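Long-range contacts in NAD-dependent aldehyde dehydrogenase (PDB 3U4J), which probably oxidises aldehydes to the corresponding acids with NAD or NADP as electron acceptor, working as a tetramer: residues A140-Q144 with L156-E160; D152-L156 with V494-L498; E180-W184 with E479-F485. All coordinates share one frame; numbering follows the deposited sequence.

In the fold
Contacts 1 and 2 are neighbours in one mixed sheet: both use strand 153-168, share L156, and lie with their centres about 15 Å apart. Contact 1 pairs that strand with 143-146, its hairpin partner, while contact 2 pairs it with the C-terminal strand 489-497. Contact 3 brings helix 174-187, which follows strand 153-168, onto the turn leading into helix 483-487. Its centre is about 16 Å from contact 1, which it touches through F485, and about 31 Å from contact 2. Along the chain, contact 1 closes before contact 3 opens, and contact 3 is nested inside contact 2. Contacts 1 and 2 thus form the strand arm that meets other subunits, and contact 3 sits nearer the chain's centre.

Contact 1 of 3, residues A140-Q144 with L156-E160; sequences ALEGQ and LVLRE
R159 reaches across from strand 153-168 to grip the backbone of E142, where the chain enters the antiparallel beta hairpin formed with strand 143-146. This hairpin belongs to the projecting beta arm by which aldehyde dehydrogenases assemble. With CG anti to the backbone N (chi1 178°) and the chain bent at its third torsion, the arginine brings NE to 3.0 Å from E142 O. The N-H points fairly straight, at 161°. That oxygen lies near the guanidinium plane, at the edge of the group, although the NE stands above the plane of the E142 carbonyl; NH2 adds a weak second bond to the same oxygen. L141 supports the side chain from alongside, its CB 3.6 Å from R159 CD and its CD2 over one face of the guanidinium. The remaining nitrogen, NH1, is taken by D486 in a salt bridge and by S489, so the group is held both by the residues that lead into the hairpin and by the C-terminal part of the chain.

Q144 and V157 join the two strands further along. V157 N donates to Q144 O at 2.8 Å, and the return bond from Q144 N to V157 O is longer and more bent. Their side chains lie side by side, pointing the same way. Q144 OE1 is held by Y483 of the third subunit, while V157 O also accepts a bond from T145 of the second subunit. Bent at its second torsion, the glutamine chain brings OE1 alongside the valine, 3.7 Å from V157 CB.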
# COMPACT_ATOMS: atom_id res chain seq x y z
N ALA A 140 6.00 7.51 -9.16
CA ALA A 140 5.11 6.38 -8.86
C ALA A 140 4.04 6.68 -7.79
O ALA A 140 3.37 5.76 -7.32
CB ALA A 140 5.93 5.18 -8.45
N LEU A 141 3.90 7.94 -7.39
CA LEU A 141 2.98 8.31 -6.34
C LEU A 141 1.56 8.04 -6.79
O LEU A 141 1.18 8.36 -7.92
CB LEU A 141 3.15 9.77 -5.94
CG LEU A 141 4.55 10.13 -5.39
CD1 LEU A 141 4.60 11.62 -5.09
CD2 LEU A 141 4.85 9.30 -4.17
N GLU A 142 0.76 7.48 -5.90
CA GLU A 142 -0.57 7.04 -6.31
C GLU A 142 -1.64 7.44 -5.30
O GLU A 142 -1.33 7.88 -4.18
CB GLU A 142 -0.55 5.51 -6.53
CG GLU A 142 -0.20 4.76 -5.27
CD GLU A 142 0.13 3.28 -5.48
OE1 GLU A 142 0.77 2.93 -6.49
OE2 GLU A 142 -0.28 2.48 -4.62
N GLY A 143 -2.89 7.31 -5.72
CA GLY A 143 -4.05 7.30 -4.82
C GLY A 143 -4.75 5.97 -5.04
O GLY A 143 -4.14 5.01 -5.53
N GLN A 144 -6.05 5.92 -4.73
CA GLN A 144 -6.78 4.67 -4.77
C GLN A 144 -8.04 4.77 -5.59
O GLN A 144 -8.63 5.86 -5.71
CB GLN A 144 -7.17 4.22 -3.35
CG GLN A 144 -6.00 3.89 -2.41
CD GLN A 144 -5.37 5.14 -1.80
OE1 GLN A 144 -6.09 6.01 -1.29
NE2 GLN A 144 -4.03 5.24 -1.87
N LEU A 156 -12.83 7.53 -6.17
CA LEU A 156 -11.47 7.88 -6.51
C LEU A 156 -10.89 8.64 -5.35
O LEU A 156 -11.57 9.46 -4.72
CB LEU A 156 -11.40 8.76 -7.75
CG LEU A 156 -12.08 8.26 -9.03
CD1 LEU A 156 -11.99 9.34 -10.11
CD2 LEU A 156 -11.49 6.94 -9.53
N VAL A 157 -9.64 8.34 -5.03
CA VAL A 157 -8.88 9.17 -4.14
C VAL A 157 -7.71 9.67 -4.99
O VAL A 157 -6.87 8.88 -5.44
CB VAL A 157 -8.41 8.42 -2.90
CG1 VAL A 157 -7.64 9.36 -1.98
CG2 VAL A 157 -9.63 7.82 -2.16
N LEU A 158 -7.68 10.99 -5.21
CA LEU A 158 -6.62 11.61 -6.00
C LEU A 158 -5.56 12.27 -5.11
O LEU A 158 -5.89 13.02 -4.19
CB LEU A 158 -7.21 12.62 -7.00
CG LEU A 158 -8.23 12.01 -7.99
CD1 LEU A 158 -8.90 13.11 -8.86
CD2 LEU A 158 -7.58 10.94 -8.88
N ARG A 159 -4.30 11.99 -5.40
CA ARG A 159 -3.19 12.65 -4.76
C ARG A 159 -2.82 13.92 -5.52
O ARG A 159 -2.64 13.90 -6.74
CB ARG A 159 -1.98 11.71 -4.67
CG ARG A 159 -0.75 12.35 -4.05
CD ARG A 159 0.49 11.46 -4.20
NE ARG A 159 0.40 10.20 -3.46
CZ ARG A 159 0.91 10.03 -2.25
NH1 ARG A 159 1.50 11.04 -1.60
NH2 ARG A 159 0.79 8.86 -1.65
N GLU A 160 -2.71 15.02 -4.78
CA GLU A 160 -2.41 16.34 -5.34
C GLU A 160 -1.38 17.00 -4.44
O GLU A 160 -1.20 16.59 -3.28
CB GLU A 160 -3.69 17.19 -5.45
CG GLU A 160 -4.81 16.56 -6.30
CD GLU A 160 -6.03 17.48 -6.49
OE1 GLU A 160 -6.21 18.46 -5.72
OE2 GLU A 160 -6.82 17.21 -7.41

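Contact 2 of 3, residues D152-L156 with V494-L498; sequences DRLGL and VHVTL
L154 and V496 are bonded to each other in both directions, as are L156 and V494, in an antiparallel pairing between strand 153-168 and the C-terminal strand 489-497. The pairing lies in the beta arm of the subunit and brings together parts of the chain that are more than 330 residues apart in sequence.

L154 N donates to V496 O at 2.9 Å, V496 N returns to L154 O at 3.0 Å, and L156 N reaches V494 O at 2.9 Å. Where the strand gives out, L498 N still bonds to D152 O. G155 faces H495 between the two hydrogen-bonded pairs, and R153 faces T497 beyond L154 and V496, both as non-hydrogen-bonded pairs. Here the alpha carbons contribute: G155 CA is 3.4 Å from V494 O in a CA-H...O contact, and R153 CA makes a similar one to V496 O. Along the other edge of strand 489-497, residues V494 to V496 pair in parallel with a strand of the third subunit, extending the sheet across the interface.

Apolar packing fills the face carrying L154, L156, V494 and V496. The CB atoms of L156 and V494 are 4.1 Å apart, and L156 CD1 slants across to V496 CG2. On this side L154 and L156 also pack on L158 and L156 of the second subunit.

The face carrying R153, H495 and T497 is more polar. H495 NE2 bonds to T463 of the third subunit. R153 uses NE to hold I149 O in its own chain. Its aliphatic stem obliquely passes T497, with CG 3.6 Å from OG1 of that threonine.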
# COMPACT_ATOMS: atom_id res chain seq x y z
N ASP A 152 -23.33 1.73 -9.85
CA ASP A 152 -23.58 3.08 -10.35
C ASP A 152 -22.56 4.13 -9.94
O ASP A 152 -22.64 5.27 -10.40
CB ASP A 152 -24.98 3.56 -9.92
CG ASP A 152 -26.10 2.90 -10.73
OD1 ASP A 152 -25.89 2.58 -11.93
OD2 ASP A 152 -27.21 2.69 -10.16
N ARG A 153 -21.62 3.76 -9.06
CA ARG A 153 -20.60 4.68 -8.56
C ARG A 153 -19.15 4.19 -8.74
O ARG A 153 -18.89 3.00 -8.90
CB ARG A 153 -20.79 4.99 -7.07
CG ARG A 153 -22.09 5.73 -6.67
CD ARG A 153 -22.05 6.19 -5.21
NE ARG A 153 -21.95 5.08 -4.27
CZ ARG A 153 -22.14 5.18 -2.95
NH1 ARG A 153 -22.44 6.36 -2.41
NH2 ARG A 153 -22.05 4.10 -2.18
N LEU A 154 -18.22 5.13 -8.67
CA LEU A 154 -16.80 4.80 -8.64
C LEU A 154 -16.17 5.73 -7.62
O LEU A 154 -16.42 6.93 -7.64
CB LEU A 154 -16.19 5.00 -10.04
CG LEU A 154 -14.68 4.78 -10.22
CD1 LEU A 154 -14.31 3.35 -9.80
CD2 LEU A 154 -14.27 5.09 -11.68
N GLY A 155 -15.39 5.19 -6.71
CA GLY A 155 -14.68 6.03 -5.75
C GLY A 155 -13.26 6.28 -6.23
O GLY A 155 -12.57 5.36 -6.68
N LEU A 156 -12.83 7.53 -6.17
CA LEU A 156 -11.47 7.88 -6.51
C LEU A 156 -10.89 8.64 -5.35
O LEU A 156 -11.57 9.46 -4.72
CB LEU A 156 -11.40 8.76 -7.75
CG LEU A 156 -12.08 8.26 -9.03
CD1 LEU A 156 -11.99 9.34 -10.11
CD2 LEU A 156 -11.49 6.94 -9.53
N VAL A 494 -13.21 11.43 -4.12
CA VAL A 494 -14.25 11.74 -5.11
C VAL A 494 -15.23 10.59 -5.19
O VAL A 494 -14.85 9.46 -5.51
CB VAL A 494 -13.67 11.97 -6.54
CG1 VAL A 494 -14.74 12.49 -7.51
CG2 VAL A 494 -12.46 12.89 -6.51
N HIS A 495 -16.49 10.88 -4.88
CA HIS A 495 -17.58 9.97 -5.14
C HIS A 495 -18.19 10.32 -6.51
O HIS A 495 -18.80 11.37 -6.67
CB HIS A 495 -18.62 10.05 -4.02
CG HIS A 495 -18.16 9.46 -2.72
ND1 HIS A 495 -17.45 10.19 -1.78
CD2 HIS A 495 -18.29 8.21 -2.20
CE1 HIS A 495 -17.19 9.42 -0.74
NE2 HIS A 495 -17.70 8.22 -0.97
N VAL A 496 -17.99 9.43 -7.47
CA VAL A 496 -18.42 9.62 -8.84
C VAL A 496 -19.69 8.83 -9.08
O VAL A 496 -19.67 7.61 -9.04
CB VAL A 496 -17.35 9.11 -9.84
CG1 VAL A 496 -17.80 9.41 -11.29
CG2 VAL A 496 -15.99 9.73 -9.54
N THR A 497 -20.79 9.52 -9.29
CA THR A 497 -21.99 8.85 -9.78
C THR A 497 -22.04 8.90 -11.31
O THR A 497 -21.96 9.97 -11.92
CB THR A 497 -23.28 9.40 -9.11
OG1 THR A 497 -23.32 8.91 -7.76
CG2 THR A 497 -24.54 8.93 -9.86
N LEU A 498 -22.15 7.72 -11.89
CA LEU A 498 -22.29 7.57 -13.33
C LEU A 498 -23.79 7.45 -13.60
O LEU A 498 -24.47 6.49 -13.16
CB LEU A 498 -21.52 6.34 -13.83
CG LEU A 498 -20.05 6.23 -13.41
CD1 LEU A 498 -19.53 4.90 -13.89
CD2 LEU A 498 -19.18 7.33 -13.98

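Contact 3 of 3, residues E180-W184 with E479-F485; sequences ERVPW and ELGRYGF
The indole of W184 is covered on both faces by the 479-485 segment. L480 lies over one face, its CD2 3.8 Å from the centre of the six-membered ring in a CH-pi contact only 20° off the ring normal, and its CA nearer the rim. F485 covers the opposite face; the two aromatic planes are 33° apart, and W184 CD1 sits over the centre of the phenyl ring. At the indole edge, G481 O lies in the ring plane and accepts a hydrogen bond from W184 NE1, 2.7 Å away, along a nearly straight N-H (171°). G484 CA also comes close to CD1. This packing seats helix 174-187 on the turn that leads into helix 483-487, in which G484 N bonds to L480 O.

The second flat group is the R181 guanidinium. E479 CG lies over one face of it, offset toward the rim, while R181 NH1 makes a salt bridge to E180 OE1 at 2.9 Å. With its chain bent at the second torsion, E479 brings OE1 to 3.4 Å from R181 CD. No N-H of the arginine points at that oxygen, which instead takes a bond from Y488. R181 NH2 goes to T247, and both R181 and E479 pack on E270.

One water, bound among buried residues, ties the two segments together: it donates to E180 O and to E479 OE1, accepts from L480 N, and lies on the L480 side of the indole. Three bonds thus fix this water, and the bond to G481 O, with L480 and F485 on the two faces, restrains the indole's rotation. The R181-E479 attraction probably acts through charge alone, while the bonds to E180 and T247 orient the guanidinium.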
# COMPACT_ATOMS: atom_id res chain seq x y z
N GLU A 180 16.48 16.37 2.58
CA GLU A 180 15.39 15.53 3.15
C GLU A 180 14.01 16.17 2.99
O GLU A 180 13.01 15.55 3.29
CB GLU A 180 15.58 15.31 4.65
CG GLU A 180 16.80 14.57 5.12
CD GLU A 180 16.88 14.53 6.66
OE1 GLU A 180 16.12 15.27 7.36
OE2 GLU A 180 17.72 13.76 7.18
N ARG A 181 13.95 17.43 2.58
CA ARG A 181 12.66 18.17 2.52
C ARG A 181 12.31 18.59 1.10
O ARG A 181 11.25 18.23 0.60
CB ARG A 181 12.69 19.43 3.40
CG ARG A 181 13.03 19.18 4.88
CD ARG A 181 11.90 18.50 5.67
NE ARG A 181 12.31 18.42 7.07
CZ ARG A 181 13.16 17.52 7.56
NH1 ARG A 181 13.62 16.53 6.80
NH2 ARG A 181 13.54 17.61 8.83
N VAL A 182 13.18 19.37 0.47
CA VAL A 182 12.90 19.91 -0.87
C VAL A 182 12.49 18.83 -1.89
O VAL A 182 11.48 18.99 -2.56
CB VAL A 182 14.07 20.82 -1.40
CG1 VAL A 182 13.86 21.22 -2.88
CG2 VAL A 182 14.24 22.07 -0.50
N PRO A 183 13.27 17.73 -2.02
CA PRO A 183 12.91 16.78 -3.10
C PRO A 183 11.54 16.12 -2.89
O PRO A 183 10.84 15.87 -3.86
CB PRO A 183 14.04 15.71 -3.02
CG PRO A 183 15.17 16.36 -2.31
CD PRO A 183 14.52 17.35 -1.34
N TRP A 184 11.16 15.85 -1.64
CA TRP A 184 9.87 15.28 -1.35
C TRP A 184 8.74 16.25 -1.65
O TRP A 184 7.67 15.85 -2.16
CB TRP A 184 9.82 14.79 0.10
CG TRP A 184 10.40 13.37 0.25
CD1 TRP A 184 9.68 12.21 0.35
CD2 TRP A 184 11.79 12.99 0.27
NE1 TRP A 184 10.54 11.13 0.43
CE2 TRP A 184 11.84 11.58 0.39
CE3 TRP A 184 13.00 13.70 0.22
CZ2 TRP A 184 13.05 10.85 0.48
CZ3 TRP A 184 14.23 12.99 0.28
CH2 TRP A 184 14.23 11.57 0.41
N GLU A 479 8.96 12.42 7.55
CA GLU A 479 9.70 12.76 6.35
C GLU A 479 10.33 11.49 5.78
O GLU A 479 10.35 10.45 6.47
CB GLU A 479 10.78 13.80 6.68
CG GLU A 479 10.30 15.05 7.46
CD GLU A 479 9.34 15.93 6.66
OE1 GLU A 479 9.51 16.07 5.41
OE2 GLU A 479 8.40 16.48 7.29
N LEU A 480 10.81 11.58 4.54
CA LEU A 480 11.62 10.56 3.90
C LEU A 480 10.78 9.34 3.51
O LEU A 480 9.59 9.30 3.77
CB LEU A 480 12.82 10.13 4.76
CG LEU A 480 14.01 11.05 4.97
CD1 LEU A 480 15.34 10.25 5.25
CD2 LEU A 480 14.21 12.07 3.90
N GLY A 481 11.43 8.36 2.88
CA GLY A 481 10.74 7.19 2.34
C GLY A 481 9.53 7.59 1.50
O GLY A 481 9.58 8.58 0.78
N ARG A 482 8.45 6.81 1.62
CA ARG A 482 7.16 7.14 1.01
C ARG A 482 6.40 8.13 1.88
O ARG A 482 5.49 8.78 1.40
CB ARG A 482 6.31 5.88 0.82
CG ARG A 482 6.99 4.90 -0.11
CD ARG A 482 6.05 3.88 -0.73
NE ARG A 482 6.64 3.41 -1.99
CZ ARG A 482 6.79 2.13 -2.35
NH1 ARG A 482 6.38 1.14 -1.57
NH2 ARG A 482 7.34 1.84 -3.53
N TYR A 483 6.76 8.22 3.16
CA TYR A 483 5.98 9.04 4.09
C TYR A 483 6.07 10.53 3.78
O TYR A 483 5.06 11.26 3.89
CB TYR A 483 6.40 8.78 5.55
CG TYR A 483 5.88 7.43 6.06
CD1 TYR A 483 4.82 7.37 6.97
CD2 TYR A 483 6.43 6.22 5.61
CE1 TYR A 483 4.32 6.14 7.41
CE2 TYR A 483 5.95 4.98 6.07
CZ TYR A 483 4.91 4.94 6.96
OH TYR A 483 4.42 3.73 7.41
N GLY A 484 7.27 10.98 3.38
CA GLY A 484 7.46 12.41 3.13
C GLY A 484 6.56 12.89 2.01
O GLY A 484 6.10 14.04 2.02
N PHE A 485 6.25 12.03 1.03
CA PHE A 485 5.37 12.49 -0.05
C PHE A 485 3.97 12.78 0.44
O PHE A 485 3.31 13.69 -0.06
CB PHE A 485 5.36 11.54 -1.24
CG PHE A 485 6.71 11.37 -1.87
CD1 PHE A 485 7.26 12.38 -2.66
CD2 PHE A 485 7.45 10.21 -1.66
CE1 PHE A 485 8.51 12.22 -3.23
CE2 PHE A 485 8.70 10.05 -2.23
CZ PHE A 485 9.23 11.06 -3.02
O HOH W 1 10.51 14.26 3.41